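Local coordinates for protein methyl-coenzyme M reductase subunit beta (Methanosarcina barkeri, PDB 1E6Y) that forms part of methyl-coenzyme M reductase, which uses coenzyme B to release methane from methyl-coenzyme M in the final step of methanogenesis, at residues L237-L242 with V296-A301; S267-A272 with E336-L341; R271-G276 with N289-N294. One frame throughout, in Å; residues are numbered along the deposited sequence.

Contact 1: L237-L242 with V296-A301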
ATOM      1  N   LEU E 237      10.524   8.766  31.229  1.00 10.92           N
ATOM      2  CA  LEU E 237      11.861   8.962  30.672  1.00 11.15           C
ATOM      3  C   LEU E 237      12.926   9.056  31.765  1.00 10.89           C
ATOM      4  O   LEU E 237      13.950   8.373  31.701  1.00 10.78           O
ATOM      5  CB  LEU E 237      11.898  10.227  29.805  1.00 11.30           C
ATOM      6  CG  LEU E 237      13.261  10.645  29.241  1.00 11.68           C
ATOM      7  CD1 LEU E 237      13.806   9.573  28.312  1.00 12.09           C
ATOM      8  CD2 LEU E 237      13.120  11.955  28.499  1.00 12.12           C
ATOM      9  N   ALA E 238      12.677   9.892  32.770  1.00 10.79           N
ATOM     10  CA  ALA E 238      13.643  10.109  33.843  1.00 10.82           C
ATOM     11  C   ALA E 238      13.924   8.828  34.626  1.00 10.36           C
ATOM     12  O   ALA E 238      15.080   8.439  34.800  1.00 10.67           O
ATOM     13  CB  ALA E 238      13.142  11.196  34.787  1.00 10.57           C
ATOM     14  N   TYR E 239      12.861   8.151  35.052  1.00 10.52           N
ATOM     15  CA  TYR E 239      12.994   6.992  35.924  1.00 11.03           C
ATOM     16  C   TYR E 239      13.363   5.703  35.188  1.00 10.64           C
ATOM     17  O   TYR E 239      14.336   5.038  35.548  1.00 10.62           O
ATOM     18  CB  TYR E 239      11.707   6.797  36.731  1.00 11.68           C
ATOM     19  CG  TYR E 239      11.601   7.733  37.911  1.00 12.28           C
ATOM     20  CD1 TYR E 239      10.962   8.967  37.792  1.00 13.42           C
ATOM     21  CD2 TYR E 239      12.191   7.410  39.133  1.00 13.92           C
ATOM     22  CE1 TYR E 239      10.916   9.861  38.862  1.00 13.70           C
ATOM     23  CE2 TYR E 239      12.153   8.294  40.208  1.00 14.45           C
ATOM     24  CZ  TYR E 239      11.516   9.519  40.065  1.00 14.71           C
ATOM     25  OH  TYR E 239      11.498  10.406  41.122  1.00 14.62           O
ATOM     26  N   GLN E 240      12.601   5.354  34.155  1.00 10.98           N
ATOM     27  CA  GLN E 240      12.901   4.151  33.387  1.00 11.12           C
ATOM     28  C   GLN E 240      14.110   4.341  32.473  1.00 10.90           C
ATOM     29  O   GLN E 240      14.989   3.479  32.411  1.00 11.31           O
ATOM     30  CB  GLN E 240      11.695   3.720  32.551  1.00 11.16           C
ATOM     31  CG  GLN E 240      11.868   2.356  31.894  1.00 10.88           C
ATOM     32  CD  GLN E 240      10.774   2.043  30.895  1.00 11.54           C
ATOM     33  OE1 GLN E 240      10.534   2.806  29.958  1.00 12.19           O
ATOM     34  NE2 GLN E 240      10.113   0.906  31.080  1.00 10.85           N
ATOM     35  N   GLY E 241      14.159   5.476  31.783  1.00 10.89           N
ATOM     36  CA  GLY E 241      15.186   5.680  30.778  1.00 10.59           C
ATOM     37  C   GLY E 241      16.534   6.119  31.316  1.00 10.50           C
ATOM     38  O   GLY E 241      17.575   5.664  30.837  1.00 10.79           O
ATOM     39  N   LEU E 242      16.523   7.007  32.307  1.00 10.50           N
ATOM     40  CA  LEU E 242      17.742   7.689  32.720  1.00 10.45           C
ATOM     41  C   LEU E 242      18.139   7.394  34.166  1.00 10.48           C
ATOM     42  O   LEU E 242      18.921   8.139  34.766  1.00 10.21           O
ATOM     43  CB  LEU E 242      17.586   9.198  32.505  1.00 11.28           C
ATOM     44  CG  LEU E 242      17.271   9.625  31.063  1.00 11.22           C
ATOM     45  CD1 LEU E 242      17.109  11.140  30.988  1.00 12.56           C
ATOM     46  CD2 LEU E 242      18.386   9.158  30.127  1.00 12.58           C
ATOM     47  N   VAL E 296      -0.509   9.393  40.414  1.00 11.78           N
ATOM     48  CA  VAL E 296      -0.730   8.395  39.372  1.00 11.07           C
ATOM     49  C   VAL E 296       0.403   8.338  38.341  1.00 10.50           C
ATOM     50  O   VAL E 296       0.946   7.263  38.087  1.00 11.30           O
ATOM     51  CB  VAL E 296      -2.096   8.607  38.662  1.00 10.63           C
ATOM     52  CG1 VAL E 296      -2.259   7.613  37.514  1.00 10.28           C
ATOM     53  CG2 VAL E 296      -3.235   8.440  39.667  1.00 11.78           C
ATOM     54  N   PRO E 297       0.840   9.498  37.807  1.00 10.64           N
ATOM     55  CA  PRO E 297       1.986   9.467  36.887  1.00 10.46           C
ATOM     56  C   PRO E 297       3.280   8.949  37.525  1.00 10.68           C
ATOM     57  O   PRO E 297       4.070   8.276  36.866  1.00 10.55           O
ATOM     58  CB  PRO E 297       2.116  10.921  36.430  1.00 10.48           C
ATOM     59  CG  PRO E 297       0.735  11.480  36.583  1.00 11.10           C
ATOM     60  CD  PRO E 297       0.211  10.831  37.838  1.00 10.17           C
ATOM     61  N   LYS E 298       3.475   9.220  38.814  1.00 11.23           N
ATOM     62  CA  LYS E 298       4.649   8.713  39.523  1.00 11.93           C
ATOM     63  C   LYS E 298       4.594   7.204  39.730  1.00 11.58           C
ATOM     64  O   LYS E 298       5.609   6.521  39.615  1.00 11.98           O
ATOM     65  CB  LYS E 298       4.800   9.403  40.876  1.00 14.36           C
ATOM     66  CG  LYS E 298       5.850  10.489  40.884  1.00 18.00           C
ATOM     67  CD  LYS E 298       6.425  10.661  42.271  1.00 20.12           C
ATOM     68  CE  LYS E 298       7.518  11.693  42.269  1.00 21.09           C
ATOM     69  NZ  LYS E 298       7.530  12.435  43.553  1.00 22.34           N
ATOM     70  N   TRP E 299       3.414   6.694  40.073  1.00 11.16           N
ATOM     71  CA  TRP E 299       3.217   5.253  40.186  1.00 10.92           C
ATOM     72  C   TRP E 299       3.509   4.580  38.848  1.00 10.40           C
ATOM     73  O   TRP E 299       4.168   3.543  38.797  1.00 11.32           O
ATOM     74  CB  TRP E 299       1.784   4.930  40.627  1.00 11.72           C
ATOM     75  CG  TRP E 299       1.435   3.479  40.456  1.00 11.77           C
ATOM     76  CD1 TRP E 299       0.508   2.955  39.599  1.00 10.92           C
ATOM     77  CD2 TRP E 299       2.086   2.363  41.074  1.00 12.04           C
ATOM     78  NE1 TRP E 299       0.549   1.582  39.637  1.00 12.03           N
ATOM     79  CE2 TRP E 299       1.507   1.190  40.537  1.00 11.72           C
ATOM     80  CE3 TRP E 299       3.108   2.238  42.028  1.00 11.77           C
ATOM     81  CZ2 TRP E 299       1.914  -0.092  40.921  1.00 12.72           C
ATOM     82  CZ3 TRP E 299       3.514   0.960  42.409  1.00 12.79           C
ATOM     83  CH2 TRP E 299       2.915  -0.187  41.855  1.00 12.53           C
ATOM     84  N   ASN E 300       3.014   5.182  37.771  1.00 11.05           N
ATOM     85  CA  ASN E 300       3.285   4.681  36.429  1.00 10.65           C
ATOM     86  C   ASN E 300       4.785   4.611  36.151  1.00 10.18           C
ATOM     87  O   ASN E 300       5.271   3.623  35.597  1.00 10.05           O
ATOM     88  CB  ASN E 300       2.603   5.565  35.382  1.00 11.00           C
ATOM     89  CG  ASN E 300       2.759   5.018  33.984  1.00 12.12           C
ATOM     90  OD1 ASN E 300       2.176   3.989  33.647  1.00 13.72           O
ATOM     91  ND2 ASN E 300       3.620   5.645  33.191  1.00 11.75           N
ATOM     92  N   ALA E 301       5.520   5.634  36.582  1.00 10.37           N
ATOM     93  CA  ALA E 301       6.977   5.643  36.459  1.00 10.42           C
ATOM     94  C   ALA E 301       7.623   4.533  37.296  1.00 10.45           C
ATOM     95  O   ALA E 301       8.583   3.899  36.857  1.00 10.08           O
ATOM     96  CB  ALA E 301       7.529   7.002  36.866  1.00 10.83           C
TER
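Tyr239 meets the methyl of Ala301 with CB and CD1, an example of two helices coming close where one of them offers only a small residue. The CA atoms of Tyr239 and Ala301, 6.2 Å apart, mark the nearest approach of the two backbones.

The apolar part rests on this one pair. Ala301 CB lies 4.1 Å from Tyr239 CD1, and at 4.2 Å it also meets Tyr239 CB, so the methyl sits against the root of the side chain and the near ortho carbon. It approaches the ring obliquely. The first torsion of Tyr239 puts CG anti to the carbonyl carbon, beside the backbone N (chi1 -79°), and this carries the phenol past Ala301 toward Lys298.

At the far end of that phenol a looser contact is made by an aliphatic carbon of the lysine. Lys298 CE comes no nearer than 4.3 Å to Tyr239 OH, a loose approach of the lysine chain to the hydroxyl.

Polar groups beside the contact turn to other partners. Gln240 uses NE2 to reach the carbonyl oxygens of Ala304 and Phe385, while Asn300 OD1 accepts from Asp345 N. Within 237-242 the helix loosens into a wider pi-type turn, where Gly241 N and Leu242 N both reach Leu237 O through weak bonds.

The two segments are the closing turn of helix 228-241 and the opening turn of helix 296-318. Further along the latter, Val305 also packs on Tyr239, Val4 of strand 3-7 touches the same side chain, and Pro297 rests on residues from earlier turns of helix 228-241.

Contact 2: S267-A272 with E336-L341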
ATOM      1  N   SER E 267      10.395  -5.429  45.575  1.00 14.57           N
ATOM      2  CA  SER E 267      11.216  -4.221  45.601  1.00 14.08           C
ATOM      3  C   SER E 267      10.424  -2.990  45.176  1.00 13.50           C
ATOM      4  O   SER E 267      10.515  -1.938  45.811  1.00 13.68           O
ATOM      5  CB  SER E 267      12.422  -4.382  44.676  1.00 14.10           C
ATOM      6  OG  SER E 267      13.309  -5.368  45.162  1.00 14.31           O
ATOM      7  N   VAL E 268       9.670  -3.123  44.086  1.00 13.36           N
ATOM      8  CA  VAL E 268       8.927  -2.004  43.519  1.00 12.93           C
ATOM      9  C   VAL E 268       7.820  -1.540  44.462  1.00 13.21           C
ATOM     10  O   VAL E 268       7.678  -0.341  44.712  1.00 13.47           O
ATOM     11  CB  VAL E 268       8.319  -2.374  42.135  1.00 12.85           C
ATOM     12  CG1 VAL E 268       7.339  -1.297  41.668  1.00 13.77           C
ATOM     13  CG2 VAL E 268       9.433  -2.540  41.111  1.00 13.22           C
ATOM     14  N   VAL E 269       7.077  -2.487  45.028  1.00 13.29           N
ATOM     15  CA  VAL E 269       5.977  -2.142  45.922  1.00 13.03           C
ATOM     16  C   VAL E 269       6.489  -1.568  47.246  1.00 13.32           C
ATOM     17  O   VAL E 269       5.999  -0.535  47.704  1.00 12.80           O
ATOM     18  CB  VAL E 269       5.065  -3.364  46.198  1.00 13.37           C
ATOM     19  CG1 VAL E 269       3.892  -2.958  47.080  1.00 13.41           C
ATOM     20  CG2 VAL E 269       4.547  -3.935  44.883  1.00 12.62           C
ATOM     21  N   ARG E 270       7.540  -2.176  47.794  1.00 14.01           N
ATOM     22  CA  ARG E 270       8.136  -1.720  49.049  1.00 14.92           C
ATOM     23  C   ARG E 270       8.589  -0.267  48.915  1.00 14.89           C
ATOM     24  O   ARG E 270       8.188   0.605  49.677  1.00 14.35           O
ATOM     25  CB  ARG E 270       9.340  -2.578  49.440  1.00 15.81           C
ATOM     26  CG  ARG E 270       9.980  -2.138  50.755  1.00 17.93           C
ATOM     27  CD  ARG E 270      11.273  -2.847  51.055  1.00 19.40           C
ATOM     28  NE  ARG E 270      12.415  -2.530  50.210  1.00 21.02           N
ATOM     29  CZ  ARG E 270      12.983  -3.356  49.336  1.00 21.64           C
ATOM     30  NH1 ARG E 270      12.496  -4.581  49.196  1.00 21.97           N
ATOM     31  NH2 ARG E 270      14.033  -2.974  48.619  1.00 21.79           N
ATOM     32  N   ARG E 271       9.368  -0.018  47.853  1.00 14.63           N
ATOM     33  CA  ARG E 271       9.859   1.345  47.614  1.00 15.15           C
ATOM     34  C   ARG E 271       8.795   2.369  47.320  1.00 14.98           C
ATOM     35  O   ARG E 271       8.863   3.528  47.760  1.00 15.05           O
ATOM     36  CB  ARG E 271      10.896   1.288  46.480  1.00 15.78           C
ATOM     37  CG  ARG E 271      12.163   0.564  46.942  1.00 17.45           C
ATOM     38  CD  ARG E 271      13.006   0.188  45.751  1.00 18.20           C
ATOM     39  NE  ARG E 271      14.256  -0.500  45.985  1.00 18.31           N
ATOM     40  CZ  ARG E 271      15.404   0.016  46.401  1.00 18.97           C
ATOM     41  NH1 ARG E 271      16.501  -0.705  46.552  1.00 19.37           N
ATOM     42  NH2 ARG E 271      15.460   1.318  46.682  1.00 19.43           N
ATOM     43  N   ALA E 272       7.749   1.949  46.612  1.00 14.37           N
ATOM     44  CA  ALA E 272       6.629   2.842  46.316  1.00 14.44           C
ATOM     45  C   ALA E 272       5.878   3.236  47.589  1.00 14.70           C
ATOM     46  O   ALA E 272       5.429   4.374  47.723  1.00 14.90           O
ATOM     47  CB  ALA E 272       5.675   2.187  45.327  1.00 14.57           C
ATOM     48  N   GLU E 336      -0.205  -5.941  39.330  1.00  9.95           N
ATOM     49  CA  GLU E 336      -1.606  -5.589  39.522  1.00  9.36           C
ATOM     50  C   GLU E 336      -2.264  -6.517  40.537  1.00  9.99           C
ATOM     51  O   GLU E 336      -3.042  -6.074  41.382  1.00 10.22           O
ATOM     52  CB  GLU E 336      -2.371  -5.659  38.198  1.00  8.94           C
ATOM     53  CG  GLU E 336      -1.984  -4.585  37.186  1.00  9.54           C
ATOM     54  CD  GLU E 336      -2.967  -4.477  36.032  1.00  9.99           C
ATOM     55  OE1 GLU E 336      -3.726  -5.441  35.798  1.00 10.14           O
ATOM     56  OE2 GLU E 336      -2.964  -3.439  35.340  1.00 10.17           O
ATOM     57  N   LYS E 337      -1.944  -7.805  40.447  1.00 10.42           N
ATOM     58  CA  LYS E 337      -2.514  -8.801  41.351  1.00 10.91           C
ATOM     59  C   LYS E 337      -1.968  -8.669  42.768  1.00 11.00           C
ATOM     60  O   LYS E 337      -2.662  -8.973  43.739  1.00 11.03           O
ATOM     61  CB  LYS E 337      -2.266 -10.207  40.804  1.00 11.42           C
ATOM     62  CG  LYS E 337      -3.224 -10.570  39.684  1.00 11.97           C
ATOM     63  CD  LYS E 337      -2.803 -11.809  38.929  1.00 12.79           C
ATOM     64  CE  LYS E 337      -3.903 -12.242  37.966  1.00 13.00           C
ATOM     65  NZ  LYS E 337      -4.282 -11.165  37.000  1.00 12.55           N
ATOM     66  N   GLU E 338      -0.781  -8.078  42.876  1.00 10.59           N
ATOM     67  CA  GLU E 338      -0.152  -7.823  44.167  1.00 11.08           C
ATOM     68  C   GLU E 338      -0.727  -6.593  44.871  1.00 11.74           C
ATOM     69  O   GLU E 338      -0.831  -6.573  46.098  1.00 11.54           O
ATOM     70  CB  GLU E 338       1.363  -7.662  43.983  1.00 10.93           C
ATOM     71  CG  GLU E 338       2.140  -7.364  45.264  1.00 11.28           C
ATOM     72  CD  GLU E 338       1.978  -8.442  46.324  1.00 12.01           C
ATOM     73  OE1 GLU E 338       1.743  -8.087  47.495  1.00 12.64           O
ATOM     74  OE2 GLU E 338       2.102  -9.639  45.995  1.00 11.75           O
ATOM     75  N   THR E 339      -1.143  -5.594  44.095  1.00 11.60           N
ATOM     76  CA  THR E 339      -1.452  -4.270  44.639  1.00 11.64           C
ATOM     77  C   THR E 339      -2.894  -3.801  44.435  1.00 11.38           C
ATOM     78  O   THR E 339      -3.373  -2.937  45.170  1.00 11.96           O
ATOM     79  CB  THR E 339      -0.524  -3.181  44.044  1.00 11.93           C
ATOM     80  OG1 THR E 339      -0.687  -3.138  42.620  1.00 11.58           O
ATOM     81  CG2 THR E 339       0.926  -3.464  44.384  1.00 12.89           C
ATOM     82  N   GLY E 340      -3.534  -4.273  43.371  1.00 10.95           N
ATOM     83  CA  GLY E 340      -4.826  -3.726  42.984  1.00 11.20           C
ATOM     84  C   GLY E 340      -4.686  -2.409  42.235  1.00 10.87           C
ATOM     85  O   GLY E 340      -5.659  -1.679  42.054  1.00 10.43           O
ATOM     86  N   LEU E 341      -3.465  -2.108  41.803  1.00 11.01           N
ATOM     87  CA  LEU E 341      -3.178  -0.905  41.028  1.00 10.91           C
ATOM     88  C   LEU E 341      -2.905  -1.298  39.583  1.00 10.59           C
ATOM     89  O   LEU E 341      -2.428  -2.402  39.320  1.00 11.16           O
ATOM     90  CB  LEU E 341      -1.949  -0.195  41.597  1.00 11.79           C
ATOM     91  CG  LEU E 341      -2.080   0.378  43.005  1.00 12.48           C
ATOM     92  CD1 LEU E 341      -0.707   0.747  43.531  1.00 14.37           C
ATOM     93  CD2 LEU E 341      -2.991   1.587  42.979  1.00 13.36           C
TER
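Val269 and Thr339 meet methyl to methyl, their side chains lying alongside each other and running antiparallel. The tight part is compact: Thr339 CG2 lies 3.7 Å from Val269 CG2 and 4.0 Å from Val269 CG1, so one threonine methyl touches both branches of the valine. Val269 CG2 also reaches Glu338 CG at 4.2 Å, adding the aliphatic stem of that glutamate.

On the looser side, Leu341 CD1 comes no nearer than 6.8 Å to Ala272 CB, and the leucine packs instead on Ile278 and Trp299. The margin at Val269 and Glu338 is covered by the gamma subunit, whose Tyr2 packs on Val269 and hydrogen-bonds to Glu338 OE1, while its Tyr6 N takes Glu338 OE2.

Thr339 divides its two branches between these tasks. With chi1 at 60°, OG1 stands between the backbone N and the carbonyl carbon, which turns CG2 to the valine. There the hydroxyl accepts from Leu341 N at 3.1 Å (N-H...O 152°) and is also bonded to Leu335 O, two bonds that fix its rotation. With an alanine in place of Thr339, the loss of methyl and hydroxyl would probably open a gap against Val269 and leave Leu341 N without its acceptor.

Helix 323-339 thus gives way to Gly340, at positive phi, and an ST turn from Thr339 secures the exit.

Contact 3: R271-G276 with N289-N294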
ATOM      1  N   ARG E 271       9.368  -0.018  47.853  1.00 14.63           N
ATOM      2  CA  ARG E 271       9.859   1.345  47.614  1.00 15.15           C
ATOM      3  C   ARG E 271       8.795   2.369  47.320  1.00 14.98           C
ATOM      4  O   ARG E 271       8.863   3.528  47.760  1.00 15.05           O
ATOM      5  CB  ARG E 271      10.896   1.288  46.480  1.00 15.78           C
ATOM      6  CG  ARG E 271      12.163   0.564  46.942  1.00 17.45           C
ATOM      7  CD  ARG E 271      13.006   0.188  45.751  1.00 18.20           C
ATOM      8  NE  ARG E 271      14.256  -0.500  45.985  1.00 18.31           N
ATOM      9  CZ  ARG E 271      15.404   0.016  46.401  1.00 18.97           C
ATOM     10  NH1 ARG E 271      16.501  -0.705  46.552  1.00 19.37           N
ATOM     11  NH2 ARG E 271      15.460   1.318  46.682  1.00 19.43           N
ATOM     12  N   ALA E 272       7.749   1.949  46.612  1.00 14.37           N
ATOM     13  CA  ALA E 272       6.629   2.842  46.316  1.00 14.44           C
ATOM     14  C   ALA E 272       5.878   3.236  47.589  1.00 14.70           C
ATOM     15  O   ALA E 272       5.429   4.374  47.723  1.00 14.90           O
ATOM     16  CB  ALA E 272       5.675   2.187  45.327  1.00 14.57           C
ATOM     17  N   ILE E 273       5.767   2.294  48.526  1.00 14.87           N
ATOM     18  CA  ILE E 273       5.123   2.551  49.815  1.00 15.68           C
ATOM     19  C   ILE E 273       5.987   3.459  50.690  1.00 16.32           C
ATOM     20  O   ILE E 273       5.491   4.421  51.276  1.00 17.43           O
ATOM     21  CB  ILE E 273       4.830   1.230  50.570  1.00 15.63           C
ATOM     22  CG1 ILE E 273       3.729   0.451  49.845  1.00 15.14           C
ATOM     23  CG2 ILE E 273       4.394   1.520  52.006  1.00 15.71           C
ATOM     24  CD1 ILE E 273       3.564  -0.972  50.322  1.00 14.93           C
ATOM     25  N   GLU E 274       7.288   3.186  50.720  1.00 17.77           N
ATOM     26  CA  GLU E 274       8.232   4.000  51.484  1.00 18.75           C
ATOM     27  C   GLU E 274       8.251   5.446  51.002  1.00 18.53           C
ATOM     28  O   GLU E 274       8.361   6.371  51.805  1.00 19.11           O
ATOM     29  CB  GLU E 274       9.640   3.409  51.391  1.00 20.28           C
ATOM     30  CG  GLU E 274       9.844   2.146  52.217  1.00 23.24           C
ATOM     31  CD  GLU E 274      11.122   1.398  51.865  1.00 25.03           C
ATOM     32  OE1 GLU E 274      11.749   1.715  50.830  1.00 26.55           O
ATOM     33  OE2 GLU E 274      11.481   0.459  52.607  1.00 27.14           O
ATOM     34  N   ALA E 275       8.097   5.635  49.695  1.00 18.17           N
ATOM     35  CA  ALA E 275       8.111   6.971  49.104  1.00 17.84           C
ATOM     36  C   ALA E 275       6.770   7.695  49.241  1.00 17.75           C
ATOM     37  O   ALA E 275       6.662   8.879  48.912  1.00 18.71           O
ATOM     38  CB  ALA E 275       8.514   6.884  47.635  1.00 17.97           C
ATOM     39  N   GLY E 276       5.751   6.983  49.714  1.00 16.86           N
ATOM     40  CA  GLY E 276       4.431   7.572  49.861  1.00 16.43           C
ATOM     41  C   GLY E 276       3.671   7.700  48.551  1.00 15.68           C
ATOM     42  O   GLY E 276       2.647   8.381  48.487  1.00 15.96           O
ATOM     43  N   ASN E 289      -4.982  -6.204  50.810  1.00 13.95           N
ATOM     44  CA  ASN E 289      -4.976  -4.745  50.764  1.00 14.02           C
ATOM     45  C   ASN E 289      -5.082  -4.220  49.335  1.00 13.95           C
ATOM     46  O   ASN E 289      -4.218  -4.486  48.496  1.00 14.21           O
ATOM     47  CB  ASN E 289      -3.697  -4.198  51.404  1.00 15.00           C
ATOM     48  CG  ASN E 289      -3.585  -4.549  52.871  1.00 16.04           C
ATOM     49  OD1 ASN E 289      -4.483  -4.255  53.659  1.00 16.89           O
ATOM     50  ND2 ASN E 289      -2.496  -5.209  53.242  1.00 16.43           N
ATOM     51  N   PHE E 290      -6.163  -3.493  49.066  1.00 13.55           N
ATOM     52  CA  PHE E 290      -6.305  -2.752  47.820  1.00 14.36           C
ATOM     53  C   PHE E 290      -5.588  -1.419  47.983  1.00 14.56           C
ATOM     54  O   PHE E 290      -5.928  -0.631  48.867  1.00 14.51           O
ATOM     55  CB  PHE E 290      -7.784  -2.501  47.509  1.00 14.96           C
ATOM     56  CG  PHE E 290      -8.553  -3.742  47.138  1.00 15.48           C
ATOM     57  CD1 PHE E 290      -9.597  -4.194  47.942  1.00 16.17           C
ATOM     58  CD2 PHE E 290      -8.274  -4.424  45.958  1.00 15.85           C
ATOM     59  CE1 PHE E 290     -10.354  -5.305  47.573  1.00 15.91           C
ATOM     60  CE2 PHE E 290      -9.027  -5.538  45.579  1.00 15.91           C
ATOM     61  CZ  PHE E 290     -10.067  -5.978  46.389  1.00 16.70           C
ATOM     62  N   TYR E 291      -4.570  -1.186  47.160  1.00 13.73           N
ATOM     63  CA  TYR E 291      -3.809   0.057  47.227  1.00 14.08           C
ATOM     64  C   TYR E 291      -4.420   1.141  46.353  1.00 14.00           C
ATOM     65  O   TYR E 291      -5.266   0.863  45.503  1.00 14.55           O
ATOM     66  CB  TYR E 291      -2.355  -0.187  46.814  1.00 13.45           C
ATOM     67  CG  TYR E 291      -1.540  -0.903  47.865  1.00 13.25           C
ATOM     68  CD1 TYR E 291      -1.666  -2.277  48.054  1.00 13.47           C
ATOM     69  CD2 TYR E 291      -0.713  -0.192  48.732  1.00 13.74           C
ATOM     70  CE1 TYR E 291      -1.000  -2.925  49.089  1.00 13.47           C
ATOM     71  CE2 TYR E 291      -0.042  -0.826  49.770  1.00 13.47           C
ATOM     72  CZ  TYR E 291      -0.192  -2.192  49.945  1.00 14.09           C
ATOM     73  OH  TYR E 291       0.442  -2.815  50.992  1.00 13.91           O
ATOM     74  N   LYS E 292      -4.066   2.389  46.650  1.00 14.13           N
ATOM     75  CA  LYS E 292      -4.375   3.518  45.779  1.00 13.93           C
ATOM     76  C   LYS E 292      -3.082   4.259  45.452  1.00 14.14           C
ATOM     77  O   LYS E 292      -2.145   4.268  46.254  1.00 13.59           O
ATOM     78  CB  LYS E 292      -5.360   4.477  46.455  1.00 15.04           C
ATOM     79  CG  LYS E 292      -4.834   5.115  47.731  1.00 16.80           C
ATOM     80  CD  LYS E 292      -5.865   6.037  48.356  1.00 18.59           C
ATOM     81  CE  LYS E 292      -5.425   6.497  49.740  1.00 20.18           C
ATOM     82  NZ  LYS E 292      -6.390   7.472  50.327  1.00 21.78           N
ATOM     83  N   ALA E 293      -3.009   4.804  44.243  1.00 13.77           N
ATOM     84  CA  ALA E 293      -1.878   5.633  43.848  1.00 14.35           C
ATOM     85  C   ALA E 293      -2.151   7.085  44.231  1.00 14.65           C
ATOM     86  O   ALA E 293      -3.143   7.677  43.801  1.00 15.12           O
ATOM     87  CB  ALA E 293      -1.642   5.514  42.344  1.00 14.59           C
ATOM     88  N   ASN E 294      -1.288   7.637  45.080  1.00 14.92           N
ATOM     89  CA  ASN E 294      -1.413   9.023  45.521  1.00 15.02           C
ATOM     90  C   ASN E 294      -0.903   9.989  44.455  1.00 14.92           C
ATOM     91  O   ASN E 294      -1.305  11.154  44.415  1.00 14.82           O
ATOM     92  CB  ASN E 294      -0.642   9.229  46.826  1.00 16.49           C
ATOM     93  CG  ASN E 294      -1.121   8.310  47.937  1.00 16.91           C
ATOM     94  OD1 ASN E 294      -2.319   8.220  48.214  1.00 18.76           O
ATOM     95  ND2 ASN E 294      -0.187   7.605  48.562  1.00 17.30           N
TER
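Ile273 and Tyr291 make the apolar half of this contact, and Gly276 with Asn294 the polar half. The tip of the isoleucine does most of the touching: Ile273 CD1 lies 3.7 Å from Tyr291 CE2 and equally far from Tyr291 OH, while Ile273 CG1 follows at 4.0 Å from Tyr291 CE2. The two side chains cross at about a right angle, and the methyl meets the ring obliquely near its hydroxyl end. Ile273 holds CG1 anti to the carbonyl carbon, beside the backbone N, and an extended second torsion (chi2 168°) then drives CD1 out to the phenol.

Asn294 ND2 donates to Gly276 O over 2.9 Å, with an N-H...O angle of 156°. The donor stands well above the carbonyl plane of Gly276, 48° out of it, and the acceptor is tilted a little from the plane of the asparagine amide.

One step outward, the backbone presents these groups. Helix 261-274 closes in a Schellman motif in which Gly276, at positive phi, sends its N back to Ile273 O (3.0 Å); that sharp change of direction offers the glycine carbonyl to the asparagine. Strand 289-293 pairs with strand 278-283 in an antiparallel hairpin, and Ser279 OG gives Asn294 ND2 a second partner. Tyr2 of the gamma subunit packs on both Ile273 and Tyr291, covering the apolar half from another chain.

Chemically the contact grades from a hydrophobic side, where Tyr291 is buried, to an exposed polar side. A primary amide can serve both the glycine carbonyl and a hairpin hydroxyl at once, so the end of the helix is tied by a directional bond to the residue just after the hairpin's second strand, while the isoleucine and tyrosine pack together on the apolar side.

All three contacts lie in the C-terminal half of the chain, on the same side of its centre and away from the coenzyme-binding sites. Contacts 2 and 3 are neighbours, with centres about 7 Å apart; both start from helix 261-274, share Arg271 and Ala272, and are joined by a probable hydrogen bond from Tyr291 N to Thr339 O. The centre of contact 1 lies about 15 Å from each. Trp299, from its helix 296-318, bridges the gap by packing on Ala272, Ala293 and Leu341. Along the chain, contact 3 falls within the span of contact 1, whereas contacts 1 and 2 alternate their segments, so helices 228-241, 261-274, 296-318 and 323-339 pack near the hairpin, beside the gamma subunit.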